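Local coordinates for predicted protein (Phaeodactylum tricornutum CCAP 1055/1, PDB 5Z5M) that probably carries out the last two steps from 5-hydroxyisourate to (S)-allantoin, hydrolysis and stereoselective OHCU decarboxylation, in one fused chain, at residues F125-A130 with G144-H149; D106-R111 with A134-V139; G24-S29 with A54-I59; I165-L170 with I275-D280; G117-Q122 with E152-V157. All coordinates share one frame; numbering follows the deposited sequence.

Interaction 1 of 5, residues F125-A130 with G144-H149; sequences FPFILA and GGRVQH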
# COMPACT_ATOMS: atom_id res chain seq x y z
N PHE A 125 25.51 12.92 -27.73
CA PHE A 125 26.17 13.31 -26.48
C PHE A 125 26.55 12.04 -25.71
O PHE A 125 25.99 10.98 -25.96
CB PHE A 125 25.26 14.22 -25.64
CG PHE A 125 23.85 13.72 -25.49
CD1 PHE A 125 22.86 14.12 -26.36
CD2 PHE A 125 23.52 12.83 -24.47
CE1 PHE A 125 21.56 13.66 -26.23
CE2 PHE A 125 22.24 12.36 -24.33
CZ PHE A 125 21.25 12.77 -25.21
N PRO A 126 27.51 12.15 -24.78
CA PRO A 126 27.98 10.94 -24.08
C PRO A 126 26.99 10.39 -23.06
O PRO A 126 26.09 11.09 -22.60
CB PRO A 126 29.26 11.41 -23.38
CG PRO A 126 29.12 12.89 -23.27
CD PRO A 126 28.35 13.32 -24.47
N PHE A 127 27.15 9.11 -22.73
CA PHE A 127 26.34 8.48 -21.70
C PHE A 127 26.73 9.05 -20.35
O PHE A 127 27.89 8.97 -19.94
CB PHE A 127 26.53 6.96 -21.72
CG PHE A 127 25.79 6.24 -20.64
CD1 PHE A 127 24.43 5.99 -20.75
CD2 PHE A 127 26.45 5.80 -19.51
CE1 PHE A 127 23.74 5.31 -19.75
CE2 PHE A 127 25.77 5.12 -18.50
CZ PHE A 127 24.42 4.88 -18.63
N ILE A 128 25.75 9.62 -19.66
CA ILE A 128 25.98 10.23 -18.36
C ILE A 128 25.15 9.52 -17.30
O ILE A 128 23.96 9.27 -17.49
CB ILE A 128 25.65 11.73 -18.39
CG1 ILE A 128 26.47 12.43 -19.47
CG2 ILE A 128 25.89 12.37 -17.03
CD1 ILE A 128 26.07 13.87 -19.72
N LEU A 129 25.79 9.18 -16.19
CA LEU A 129 25.12 8.48 -15.09
C LEU A 129 25.60 9.01 -13.74
O LEU A 129 26.78 8.93 -13.41
CB LEU A 129 25.37 6.97 -15.19
CG LEU A 129 24.64 6.14 -14.13
CD1 LEU A 129 23.12 6.29 -14.27
CD2 LEU A 129 25.04 4.68 -14.22
N ALA A 130 24.66 9.54 -12.96
CA ALA A 130 24.98 10.06 -11.63
C ALA A 130 24.54 9.09 -10.55
O ALA A 130 23.39 9.11 -10.11
CB ALA A 130 24.32 11.41 -11.42
N GLY A 144 22.47 -0.59 -20.86
CA GLY A 144 21.71 -1.57 -21.61
C GLY A 144 20.29 -1.12 -21.88
O GLY A 144 19.73 -1.39 -22.95
N GLY A 145 19.70 -0.42 -20.91
CA GLY A 145 18.33 0.04 -21.05
C GLY A 145 18.23 1.32 -21.86
O GLY A 145 17.44 1.41 -22.80
N ARG A 146 19.04 2.31 -21.51
CA ARG A 146 18.91 3.64 -22.10
C ARG A 146 19.40 3.70 -23.55
O ARG A 146 19.08 4.63 -24.28
CB ARG A 146 19.66 4.66 -21.23
CG ARG A 146 18.90 4.98 -19.94
CD ARG A 146 19.75 5.73 -18.92
NE ARG A 146 20.39 6.92 -19.47
CZ ARG A 146 21.32 7.63 -18.84
NH1 ARG A 146 21.70 7.28 -17.62
NH2 ARG A 146 21.86 8.69 -19.43
N VAL A 147 20.13 2.68 -24.00
CA VAL A 147 20.55 2.66 -25.39
C VAL A 147 19.35 2.33 -26.29
O VAL A 147 19.38 2.56 -27.49
CB VAL A 147 21.70 1.66 -25.63
CG1 VAL A 147 21.19 0.23 -25.54
CG2 VAL A 147 22.37 1.92 -26.97
N GLN A 148 18.27 1.83 -25.68
CA GLN A 148 17.05 1.51 -26.42
C GLN A 148 16.09 2.70 -26.52
O GLN A 148 15.05 2.62 -27.18
CB GLN A 148 16.33 0.32 -25.77
CG GLN A 148 17.21 -0.90 -25.57
CD GLN A 148 16.46 -2.04 -24.90
OE1 GLN A 148 15.35 -2.39 -25.30
NE2 GLN A 148 17.07 -2.63 -23.88
N HIS A 149 16.43 3.81 -25.87
CA HIS A 149 15.57 4.99 -25.86
C HIS A 149 15.83 5.91 -27.05
O HIS A 149 16.89 5.86 -27.67
CB HIS A 149 15.75 5.77 -24.56
CG HIS A 149 15.32 5.02 -23.34
ND1 HIS A 149 15.57 5.47 -22.07
CD2 HIS A 149 14.67 3.84 -23.20
CE1 HIS A 149 15.09 4.61 -21.19
NE2 HIS A 149 14.53 3.61 -21.86
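Arg146 reaches across to the loop 125-130 and grips one backbone oxygen with both terminal nitrogens. NH1 and NH2 of Arg146 lie 3.0 and 2.9 Å from Ile128 O, both bonds somewhat bent; the oxygen sits close to the guanidinium plane, so the pair forms an end-on, two-pronged bond to a single acceptor. The strongest polar partner of the side chain is elsewhere: NE is salt-bridged to Glu154, which fixes the other edge of the group. Van der Waals contacts with the flat group complete the setting. CE1 of Phe127 stands over one guanidinium face, 3.5 Å from Arg146 CZ, with ring and guanidinium planes 34° apart. CD1 of Leu129 meets the rim of the same group, 3.8 Å from Arg146 NH1. A bend at chi3 (52°) in an otherwise extended arginine chain turns the guanidinium to meet these partners. A methionine in its place would probably leave Ile128 O without either donor and Glu154 without its positive mate. The contact is buried within the helical OHCU decarboxylase part: the loop links helix 106-123 to helix 136-146, Ile128 also packs on helix 65-73, and Ala130 leans on helix 151-173.

Interaction 2 of 5, residues D106-R111 with A134-V139; sequences DAELER and ATKHTV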
# COMPACT_ATOMS: atom_id res chain seq x y z
N ASP A 106 36.25 -9.57 -19.11
CA ASP A 106 36.58 -9.22 -20.48
C ASP A 106 35.33 -9.13 -21.35
O ASP A 106 35.21 -8.22 -22.17
CB ASP A 106 37.57 -10.22 -21.08
CG ASP A 106 38.99 -9.71 -21.05
OD1 ASP A 106 39.35 -9.01 -20.09
OD2 ASP A 106 39.75 -10.00 -22.00
N ALA A 107 34.40 -10.06 -21.15
CA ALA A 107 33.13 -10.01 -21.88
C ALA A 107 32.33 -8.76 -21.51
O ALA A 107 31.78 -8.08 -22.39
CB ALA A 107 32.32 -11.26 -21.59
N GLU A 108 32.26 -8.46 -20.22
CA GLU A 108 31.53 -7.29 -19.74
C GLU A 108 32.17 -5.99 -20.24
O GLU A 108 31.47 -5.03 -20.55
CB GLU A 108 31.47 -7.28 -18.20
CG GLU A 108 30.46 -8.25 -17.61
CD GLU A 108 30.59 -8.39 -16.10
OE1 GLU A 108 31.68 -8.12 -15.55
OE2 GLU A 108 29.58 -8.76 -15.46
N LEU A 109 33.49 -5.98 -20.32
CA LEU A 109 34.19 -4.78 -20.76
C LEU A 109 33.90 -4.51 -22.24
O LEU A 109 33.73 -3.36 -22.65
CB LEU A 109 35.70 -4.92 -20.53
CG LEU A 109 36.53 -3.65 -20.66
CD1 LEU A 109 36.03 -2.59 -19.69
CD2 LEU A 109 38.00 -3.94 -20.42
N GLU A 110 33.84 -5.57 -23.03
CA GLU A 110 33.51 -5.43 -24.45
C GLU A 110 32.07 -4.97 -24.63
O GLU A 110 31.78 -4.13 -25.49
CB GLU A 110 33.75 -6.74 -25.20
CG GLU A 110 35.21 -7.06 -25.42
CD GLU A 110 35.94 -5.95 -26.18
OE1 GLU A 110 35.55 -5.65 -27.33
OE2 GLU A 110 36.90 -5.38 -25.61
N ARG A 111 31.17 -5.53 -23.83
CA ARG A 111 29.77 -5.12 -23.88
C ARG A 111 29.62 -3.66 -23.47
O ARG A 111 28.80 -2.94 -24.02
CB ARG A 111 28.89 -6.01 -22.99
CG ARG A 111 27.42 -5.63 -23.07
CD ARG A 111 26.52 -6.49 -22.19
NE ARG A 111 25.15 -5.99 -22.23
CZ ARG A 111 24.40 -5.76 -21.16
NH1 ARG A 111 23.16 -5.30 -21.30
NH2 ARG A 111 24.87 -6.00 -19.95
N ALA A 134 28.56 3.47 -7.71
CA ALA A 134 27.84 2.58 -8.61
C ALA A 134 28.58 1.25 -8.79
O ALA A 134 29.80 1.22 -8.95
CB ALA A 134 27.63 3.24 -9.96
N THR A 135 27.83 0.16 -8.75
CA THR A 135 28.38 -1.14 -9.09
C THR A 135 28.42 -1.25 -10.61
O THR A 135 27.79 -0.47 -11.31
CB THR A 135 27.54 -2.29 -8.52
OG1 THR A 135 26.26 -2.31 -9.16
CG2 THR A 135 27.35 -2.12 -7.02
N LYS A 136 29.17 -2.23 -11.11
CA LYS A 136 29.21 -2.48 -12.54
C LYS A 136 27.82 -2.91 -13.02
O LYS A 136 27.44 -2.63 -14.15
CB LYS A 136 30.24 -3.56 -12.87
CG LYS A 136 29.96 -4.90 -12.23
CD LYS A 136 30.98 -5.96 -12.63
CE LYS A 136 30.68 -7.29 -11.96
NZ LYS A 136 31.59 -8.37 -12.41
N HIS A 137 27.08 -3.59 -12.15
CA HIS A 137 25.73 -4.03 -12.50
C HIS A 137 24.85 -2.83 -12.82
O HIS A 137 24.15 -2.83 -13.83
CB HIS A 137 25.12 -4.85 -11.37
CG HIS A 137 25.92 -6.07 -11.02
ND1 HIS A 137 25.95 -7.19 -11.83
CD2 HIS A 137 26.70 -6.35 -9.96
CE1 HIS A 137 26.73 -8.11 -11.27
NE2 HIS A 137 27.19 -7.62 -10.13
N THR A 138 24.92 -1.80 -11.98
CA THR A 138 24.17 -0.56 -12.20
C THR A 138 24.51 0.10 -13.53
O THR A 138 23.62 0.45 -14.31
CB THR A 138 24.43 0.46 -11.06
OG1 THR A 138 24.09 -0.13 -9.80
CG2 THR A 138 23.61 1.72 -11.27
N VAL A 139 25.80 0.26 -13.80
CA VAL A 139 26.26 0.90 -15.03
C VAL A 139 25.81 0.13 -16.28
O VAL A 139 25.28 0.72 -17.22
CB VAL A 139 27.78 1.05 -15.04
CG1 VAL A 139 28.25 1.62 -16.36
CG2 VAL A 139 28.23 1.93 -13.88
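The carboxylate of Glu108 is met at its oxygen end by the ammonium group of Lys136, which approaches OE1 on the syn side, the side of the other oxygen. Another flat group, the ring of His137, has CG of Lys136 over the centre of one face, 4.2 Å above the plane. Lys136 NZ stands 3.2 Å from Glu108 OE1, a salt bridge that is also a hydrogen bond, while Lys136 NZ to Glu108 OE2 is longer at 3.7 Å. The two side chains cross at about a right angle. Lys136 carries CG between the backbone N and the carbonyl carbon (chi1 61°), and from there it is fully extended, which carries NZ over to helix 106-123. Each charged end has a second partner: OE1 also accepts from the backbone N of Thr105, its strongest polar contact, and NZ donates to Ser103 O. With a glutamine here the negative charge is gone, and Lys136 NZ would probably be left without its ionic mate, held mainly by the Ser103 carbonyl. The buried area is small, 85 Å², and the residues that touch are partly exposed. The arrangement is a surface interhelical salt bridge, joining the first turns of helices 106-123 and 136-146 in the helical OHCU decarboxylase part of the protein.

Interaction 3 of 5, residues G24-S29 with A54-I59; sequences GIYEHS and AAMKAI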
# COMPACT_ATOMS: atom_id res chain seq x y z
N GLY A 24 32.96 25.35 -11.57
CA GLY A 24 33.13 23.99 -12.06
C GLY A 24 32.01 23.05 -11.66
O GLY A 24 32.06 21.85 -11.97
N ILE A 25 31.01 23.58 -10.97
CA ILE A 25 29.83 22.80 -10.58
C ILE A 25 29.21 22.11 -11.80
O ILE A 25 28.93 20.91 -11.77
CB ILE A 25 28.77 23.69 -9.90
CG1 ILE A 25 29.29 24.22 -8.56
CG2 ILE A 25 27.48 22.92 -9.71
CD1 ILE A 25 30.00 23.18 -7.69
N TYR A 26 29.01 22.88 -12.86
CA TYR A 26 28.67 22.32 -14.16
C TYR A 26 29.93 22.35 -15.03
O TYR A 26 30.62 23.37 -15.11
CB TYR A 26 27.51 23.08 -14.81
CG TYR A 26 26.18 22.89 -14.11
CD1 TYR A 26 25.79 23.74 -13.08
CD2 TYR A 26 25.31 21.88 -14.49
CE1 TYR A 26 24.57 23.57 -12.44
CE2 TYR A 26 24.09 21.70 -13.86
CZ TYR A 26 23.73 22.55 -12.83
OH TYR A 26 22.51 22.37 -12.20
N GLU A 27 30.21 21.21 -15.65
CA GLU A 27 31.46 20.99 -16.37
C GLU A 27 31.70 21.98 -17.50
O GLU A 27 30.88 22.11 -18.41
CB GLU A 27 31.49 19.57 -16.94
CG GLU A 27 32.88 19.05 -17.26
CD GLU A 27 33.62 18.55 -16.03
OE1 GLU A 27 33.02 18.55 -14.93
OE2 GLU A 27 34.79 18.15 -16.16
N HIS A 28 32.84 22.67 -17.43
CA HIS A 28 33.24 23.64 -18.44
C HIS A 28 32.13 24.64 -18.72
O HIS A 28 31.92 25.04 -19.87
CB HIS A 28 33.64 22.94 -19.74
CG HIS A 28 34.74 21.93 -19.57
ND1 HIS A 28 35.39 21.74 -18.37
CD2 HIS A 28 35.29 21.05 -20.44
CE1 HIS A 28 36.30 20.79 -18.51
NE2 HIS A 28 36.26 20.36 -19.76
N SER A 29 31.42 25.03 -17.67
CA SER A 29 30.28 25.91 -17.81
C SER A 29 30.31 27.02 -16.77
O SER A 29 29.40 27.15 -15.95
CB SER A 29 28.98 25.11 -17.69
OG SER A 29 28.92 24.10 -18.67
N ALA A 54 19.09 25.07 -6.66
CA ALA A 54 17.89 25.39 -7.42
C ALA A 54 18.13 26.59 -8.34
O ALA A 54 17.65 26.62 -9.47
CB ALA A 54 16.72 25.68 -6.48
N ALA A 55 18.85 27.58 -7.81
CA ALA A 55 19.17 28.79 -8.55
C ALA A 55 20.04 28.49 -9.78
O ALA A 55 19.79 29.01 -10.86
CB ALA A 55 19.86 29.78 -7.64
N MET A 56 21.06 27.65 -9.60
CA MET A 56 21.95 27.30 -10.71
C MET A 56 21.23 26.41 -11.71
O MET A 56 21.41 26.56 -12.92
CB MET A 56 23.21 26.62 -10.18
CG MET A 56 24.01 27.51 -9.23
SD MET A 56 25.56 26.79 -8.65
CE MET A 56 26.50 26.77 -10.17
N LYS A 57 20.41 25.49 -11.21
CA LYS A 57 19.60 24.62 -12.06
C LYS A 57 18.68 25.44 -12.95
O LYS A 57 18.53 25.15 -14.14
CB LYS A 57 18.78 23.64 -11.21
CG LYS A 57 17.98 22.63 -12.02
CD LYS A 57 17.23 21.66 -11.10
CE LYS A 57 16.44 20.64 -11.91
NZ LYS A 57 15.77 19.63 -11.03
N ALA A 58 18.06 26.47 -12.37
CA ALA A 58 17.15 27.35 -13.11
C ALA A 58 17.87 28.06 -14.26
O ALA A 58 17.33 28.16 -15.36
CB ALA A 58 16.52 28.36 -12.18
N ILE A 59 19.08 28.54 -13.99
CA ILE A 59 19.90 29.19 -15.01
C ILE A 59 20.17 28.24 -16.18
O ILE A 59 20.03 28.62 -17.35
CB ILE A 59 21.23 29.69 -14.42
CG1 ILE A 59 20.97 30.85 -13.46
CG2 ILE A 59 22.20 30.11 -15.53
CD1 ILE A 59 22.20 31.33 -12.72
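Tyr26 and Met56 mark the closest backbone approach, their CA atoms 9.0 Å apart, between an irregular loop and a regular helix. Residues 54-59 keep helical i to i+4 hydrogen bonds, whereas the loop 24-29 folds into a type II turn from Tyr26 to Ser29, with His28 at positive phi (51°) in its third position. Ser29 OG bonds back to Glu27 O within that turn. Between these backbones the side chains do the touching. Met56 bends at chi3 (68°), which brings its methyl against the branched root of Ile25: CE of Met56 is 3.8 Å from Ile25 CB and 4.0 Å from Ile25 CG2, the two chains crossing at about a right angle. Tyr26 comes alongside Met56 from the other direction. The ring presents its edge, with CE1 of Tyr26 4.0 Å from Met56 CB, and its hydroxyl reaches the next residue of the helix, where Tyr26 OH lies 3.7 Å from Lys57 CA. That hydroxyl is satisfied outside the pair, by a hydrogen bond to His163 ND1 on helix 151-173, so a polar tip is held at the end of an otherwise apolar contact. Ile25 and Tyr26 also pack on Ala166 of that helix, and Met56 on Val32 of helix 30-38. This is loop-on-helix core packing in the all-helical OHCU decarboxylase fold, an interhelical loop wedged between helices 49-61 and 151-173.

Interaction 4 of 5, residues I165-L170 with I275-D280; sequences IAWMRL and IDNPDD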
# COMPACT_ATOMS: atom_id res chain seq x y z
N ILE A 165 24.71 15.45 -10.68
CA ILE A 165 26.15 15.54 -10.50
C ILE A 165 26.53 16.91 -9.91
O ILE A 165 27.40 17.00 -9.05
CB ILE A 165 26.88 15.30 -11.83
CG1 ILE A 165 26.76 13.83 -12.22
CG2 ILE A 165 28.35 15.70 -11.73
CD1 ILE A 165 27.11 13.53 -13.65
N ALA A 166 25.83 17.95 -10.35
CA ALA A 166 26.05 19.29 -9.82
C ALA A 166 25.76 19.32 -8.33
O ALA A 166 26.51 19.91 -7.55
CB ALA A 166 25.17 20.29 -10.56
N TRP A 167 24.68 18.66 -7.93
CA TRP A 167 24.28 18.57 -6.53
C TRP A 167 25.35 17.85 -5.72
O TRP A 167 25.69 18.28 -4.62
CB TRP A 167 22.93 17.85 -6.43
CG TRP A 167 22.43 17.62 -5.03
CD1 TRP A 167 22.17 16.42 -4.45
CD2 TRP A 167 22.10 18.62 -4.06
NE1 TRP A 167 21.71 16.60 -3.16
CE2 TRP A 167 21.65 17.95 -2.90
CE3 TRP A 167 22.14 20.02 -4.05
CZ2 TRP A 167 21.25 18.62 -1.75
CZ3 TRP A 167 21.73 20.69 -2.90
CH2 TRP A 167 21.30 19.99 -1.77
N MET A 168 25.90 16.76 -6.27
CA MET A 168 26.96 16.02 -5.59
C MET A 168 28.21 16.87 -5.40
O MET A 168 28.87 16.78 -4.37
CB MET A 168 27.31 14.75 -6.37
CG MET A 168 26.21 13.71 -6.38
SD MET A 168 26.65 12.26 -7.36
CE MET A 168 25.11 11.35 -7.30
N ARG A 169 28.53 17.69 -6.39
CA ARG A 169 29.72 18.53 -6.29
C ARG A 169 29.54 19.66 -5.28
O ARG A 169 30.46 20.00 -4.54
CB ARG A 169 30.08 19.10 -7.66
CG ARG A 169 30.65 18.06 -8.61
CD ARG A 169 30.78 18.63 -10.01
NE ARG A 169 31.40 17.68 -10.92
CZ ARG A 169 31.42 17.82 -12.24
NH1 ARG A 169 30.83 18.87 -12.81
NH2 ARG A 169 32.02 16.91 -12.99
N LEU A 170 28.34 20.25 -5.26
CA LEU A 170 28.01 21.30 -4.30
C LEU A 170 28.13 20.77 -2.87
O LEU A 170 28.64 21.45 -1.99
CB LEU A 170 26.60 21.84 -4.54
CG LEU A 170 26.41 22.84 -5.68
CD1 LEU A 170 24.92 23.03 -5.97
CD2 LEU A 170 27.07 24.18 -5.34
N ILE A 275 19.09 9.12 2.16
CA ILE A 275 18.84 10.54 2.37
C ILE A 275 19.72 11.36 1.43
O ILE A 275 20.94 11.21 1.42
CB ILE A 275 19.10 10.96 3.83
CG1 ILE A 275 18.04 10.32 4.74
CG2 ILE A 275 19.09 12.49 3.96
CD1 ILE A 275 18.39 10.39 6.21
N ASP A 276 19.11 12.21 0.62
CA ASP A 276 19.84 12.91 -0.44
C ASP A 276 20.05 14.40 -0.16
O ASP A 276 20.91 15.02 -0.78
CB ASP A 276 19.11 12.73 -1.77
CG ASP A 276 19.87 13.33 -2.94
OD1 ASP A 276 20.98 12.84 -3.24
OD2 ASP A 276 19.36 14.29 -3.56
N ASN A 277 19.28 14.98 0.75
CA ASN A 277 19.33 16.43 0.97
C ASN A 277 19.24 16.79 2.45
O ASN A 277 18.19 16.64 3.07
CB ASN A 277 18.21 17.11 0.17
CG ASN A 277 18.25 18.64 0.26
OD1 ASN A 277 18.91 19.21 1.12
ND2 ASN A 277 17.55 19.31 -0.65
N PRO A 278 20.34 17.32 3.01
CA PRO A 278 20.43 17.61 4.45
C PRO A 278 19.55 18.78 4.90
O PRO A 278 19.41 18.97 6.11
CB PRO A 278 21.91 17.94 4.64
CG PRO A 278 22.39 18.39 3.30
CD PRO A 278 21.58 17.64 2.29
N ASP A 279 18.99 19.54 3.96
CA ASP A 279 18.04 20.62 4.26
C ASP A 279 16.62 20.12 4.53
O ASP A 279 15.84 20.80 5.20
CB ASP A 279 17.97 21.62 3.10
CG ASP A 279 19.21 22.49 2.98
OD1 ASP A 279 19.83 22.81 4.02
OD2 ASP A 279 19.53 22.87 1.83
N ASP A 280 16.29 18.95 4.00
CA ASP A 280 14.90 18.49 3.95
C ASP A 280 14.41 17.79 5.21
O ASP A 280 15.20 17.21 5.96
CB ASP A 280 14.69 17.55 2.76
CG ASP A 280 14.62 18.27 1.44
OD1 ASP A 280 14.51 19.51 1.44
OD2 ASP A 280 14.67 17.59 0.39
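Trp167 drives its indole into the loop 275-280, and the tight part of the contact is at its nitrogen. NE1 of Trp167 donates to Asp276 O at 3.0 Å, with an N-H...O angle of 158°; the bond lies in the plane of the indole and is only moderately bent. The benzo side presses on the amide of Asn277, where CZ2 of Trp167 is 3.6 Å from Asn277 CG and the two planes are 58° apart. Placing CG opposite the backbone N (chi1 177°) swings the ring out from the helix to this loop. Asn277 itself is held by an Asx turn, its OD1 taking the backbone N of Asp279 at 2.9 Å, and by ND2 bonding to Ser50.

Packing is looser at Pro278, whose CD is 4.2 Å from Trp167 CZ2 although the proline is buried. The more open side is at the pyrrole, where the partly exposed Asp276 carboxylate lies along NE1 and CD1 and its OD1 accepts from the backbone N of Gln263 of the second subunit. The contact ties helix 151-173 of the decarboxylase part to the loop between strands 268-275 and 281-289 of the transthyretin-like part, with Ile49 and Ala53 of helix 49-61 also against the indole.

Interaction 5 of 5, residues G117-Q122 with E152-V157; sequences GAYRDQ and EQEFMV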
# COMPACT_ATOMS: atom_id res chain seq x y z
N GLY A 117 29.69 3.12 -27.05
CA GLY A 117 29.89 3.60 -28.40
C GLY A 117 28.58 3.84 -29.11
O GLY A 117 28.36 4.92 -29.67
N ALA A 118 27.68 2.85 -29.07
CA ALA A 118 26.37 2.97 -29.69
C ALA A 118 25.60 4.18 -29.15
O ALA A 118 25.09 4.99 -29.92
CB ALA A 118 25.57 1.70 -29.49
N TYR A 119 25.53 4.29 -27.83
CA TYR A 119 24.80 5.38 -27.18
C TYR A 119 25.20 6.75 -27.72
O TYR A 119 24.35 7.54 -28.13
CB TYR A 119 25.01 5.35 -25.67
CG TYR A 119 24.17 6.36 -24.91
CD1 TYR A 119 22.98 5.98 -24.30
CD2 TYR A 119 24.56 7.69 -24.79
CE1 TYR A 119 22.20 6.88 -23.60
CE2 TYR A 119 23.78 8.61 -24.09
CZ TYR A 119 22.61 8.20 -23.50
OH TYR A 119 21.83 9.09 -22.80
N ARG A 120 26.50 7.03 -27.71
CA ARG A 120 26.98 8.33 -28.15
C ARG A 120 26.71 8.54 -29.64
O ARG A 120 26.40 9.66 -30.06
CB ARG A 120 28.47 8.49 -27.85
CG ARG A 120 29.05 9.76 -28.44
CD ARG A 120 29.91 10.50 -27.44
NE ARG A 120 30.00 11.92 -27.79
CZ ARG A 120 30.73 12.81 -27.12
NH1 ARG A 120 31.44 12.42 -26.07
NH2 ARG A 120 30.75 14.08 -27.50
N ASP A 121 26.82 7.47 -30.42
CA ASP A 121 26.54 7.52 -31.85
C ASP A 121 25.13 8.01 -32.14
O ASP A 121 24.93 8.88 -32.99
CB ASP A 121 26.72 6.13 -32.49
CG ASP A 121 28.16 5.67 -32.51
OD1 ASP A 121 29.06 6.53 -32.37
OD2 ASP A 121 28.39 4.46 -32.68
N GLN A 122 24.16 7.46 -31.43
CA GLN A 122 22.77 7.71 -31.76
C GLN A 122 22.21 8.94 -31.04
O GLN A 122 21.23 9.53 -31.49
CB GLN A 122 21.92 6.48 -31.44
CG GLN A 122 22.01 6.00 -30.00
CD GLN A 122 21.52 4.57 -29.83
OE1 GLN A 122 21.79 3.70 -30.66
NE2 GLN A 122 20.79 4.32 -28.75
N GLU A 152 15.52 12.09 -27.85
CA GLU A 152 14.84 13.16 -27.13
C GLU A 152 14.49 12.74 -25.71
O GLU A 152 14.48 13.58 -24.80
CB GLU A 152 13.57 13.61 -27.87
CG GLU A 152 12.52 12.53 -28.07
CD GLU A 152 12.71 11.77 -29.37
OE1 GLU A 152 13.75 11.96 -30.04
OE2 GLU A 152 11.80 10.98 -29.74
N GLN A 153 14.22 11.46 -25.50
CA GLN A 153 14.02 10.98 -24.14
C GLN A 153 15.35 11.03 -23.39
O GLN A 153 15.41 11.47 -22.25
CB GLN A 153 13.47 9.55 -24.10
CG GLN A 153 13.25 9.07 -22.66
CD GLN A 153 12.70 7.66 -22.57
OE1 GLN A 153 12.29 7.07 -23.57
NE2 GLN A 153 12.69 7.11 -21.36
N GLU A 154 16.42 10.59 -24.06
CA GLU A 154 17.73 10.55 -23.42
C GLU A 154 18.31 11.94 -23.16
O GLU A 154 19.11 12.11 -22.25
CB GLU A 154 18.70 9.73 -24.27
CG GLU A 154 18.59 8.25 -23.98
CD GLU A 154 18.64 7.96 -22.48
OE1 GLU A 154 19.69 8.23 -21.86
OE2 GLU A 154 17.62 7.49 -21.93
N PHE A 155 17.90 12.92 -23.96
CA PHE A 155 18.34 14.30 -23.75
C PHE A 155 17.83 14.79 -22.40
O PHE A 155 18.56 15.43 -21.65
CB PHE A 155 17.85 15.20 -24.89
CG PHE A 155 18.36 16.61 -24.82
CD1 PHE A 155 19.65 16.91 -25.20
CD2 PHE A 155 17.53 17.63 -24.38
CE1 PHE A 155 20.12 18.21 -25.14
CE2 PHE A 155 18.00 18.94 -24.32
CZ PHE A 155 19.29 19.23 -24.70
N MET A 156 16.57 14.48 -22.10
CA MET A 156 15.97 14.77 -20.80
C MET A 156 16.64 14.03 -19.65
O MET A 156 16.90 14.59 -18.59
CB MET A 156 14.48 14.43 -20.82
CG MET A 156 13.64 15.44 -21.54
SD MET A 156 13.81 17.03 -20.70
CE MET A 156 13.27 16.59 -19.05
N VAL A 157 16.89 12.74 -19.86
CA VAL A 157 17.51 11.92 -18.83
C VAL A 157 18.93 12.40 -18.54
O VAL A 157 19.33 12.49 -17.38
CB VAL A 157 17.54 10.43 -19.23
CG1 VAL A 157 18.28 9.61 -18.18
CG2 VAL A 157 16.12 9.90 -19.43
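A buried helix-to-helix hydrogen bond joins Tyr119 on helix 106-123 to Glu154 on helix 151-173, within the helical OHCU decarboxylase fold. The helices stand apart here, with the CA atoms of Tyr119 and Glu154 9.5 Å from each other, and the two side chains span the distance alone; the 97 Å² buried is theirs. Tyr119 has CG anti to the backbone N (chi1 -174°), which carries the ring out from its helix toward the acid. Glu154 is folded instead of extended: the bend at chi2 (-49°) turns its carboxylate back to the phenol, while CG of Glu154, set by chi1, lies 3.5 Å from Tyr119 OH. Ring and carboxylate planes are steeply inclined, 78° apart, and OE1 lies at the ring edge, near its plane. The acid is shared. Its OE1 is also held by Arg146, and OE2 accepts from His149 ND1, so both oxygens of this buried carboxylate have partners; the positive guanidinium would probably stabilise its charged form. Phe127 stacks edge-to-face with the Tyr119 ring, which probably restrains the tilt of the phenol. On the outer side of helix 151-173, Glu152 forms a salt bridge with Lys68 of the third subunit. The bond at the centre is very short: Tyr119 OH donates to Glu154 OE1 at 2.5 Å.

In the fold
Interactions 1 and 5 form one buried polar network, their centres 6 Å apart: Arg146 of interaction 1 is salt-bridged to Glu154 of interaction 5, NE to OE1, at 2.8 Å. Interaction 2 lies at the surface and shares helix 136-146 with interaction 1 and helix 106-123 with interaction 5, but rests on a lone salt bridge. Interaction 3 is also buried, yet apolar across its segments. It meets interaction 4 through Arg169, whose NH2 is 2.7 Å from Glu27 OE1. Interactions 4 and 5 use the same helix, 151-173, with centres 25 Å apart; interaction 4 alone joins the two family regions, by an indole-to-backbone bond.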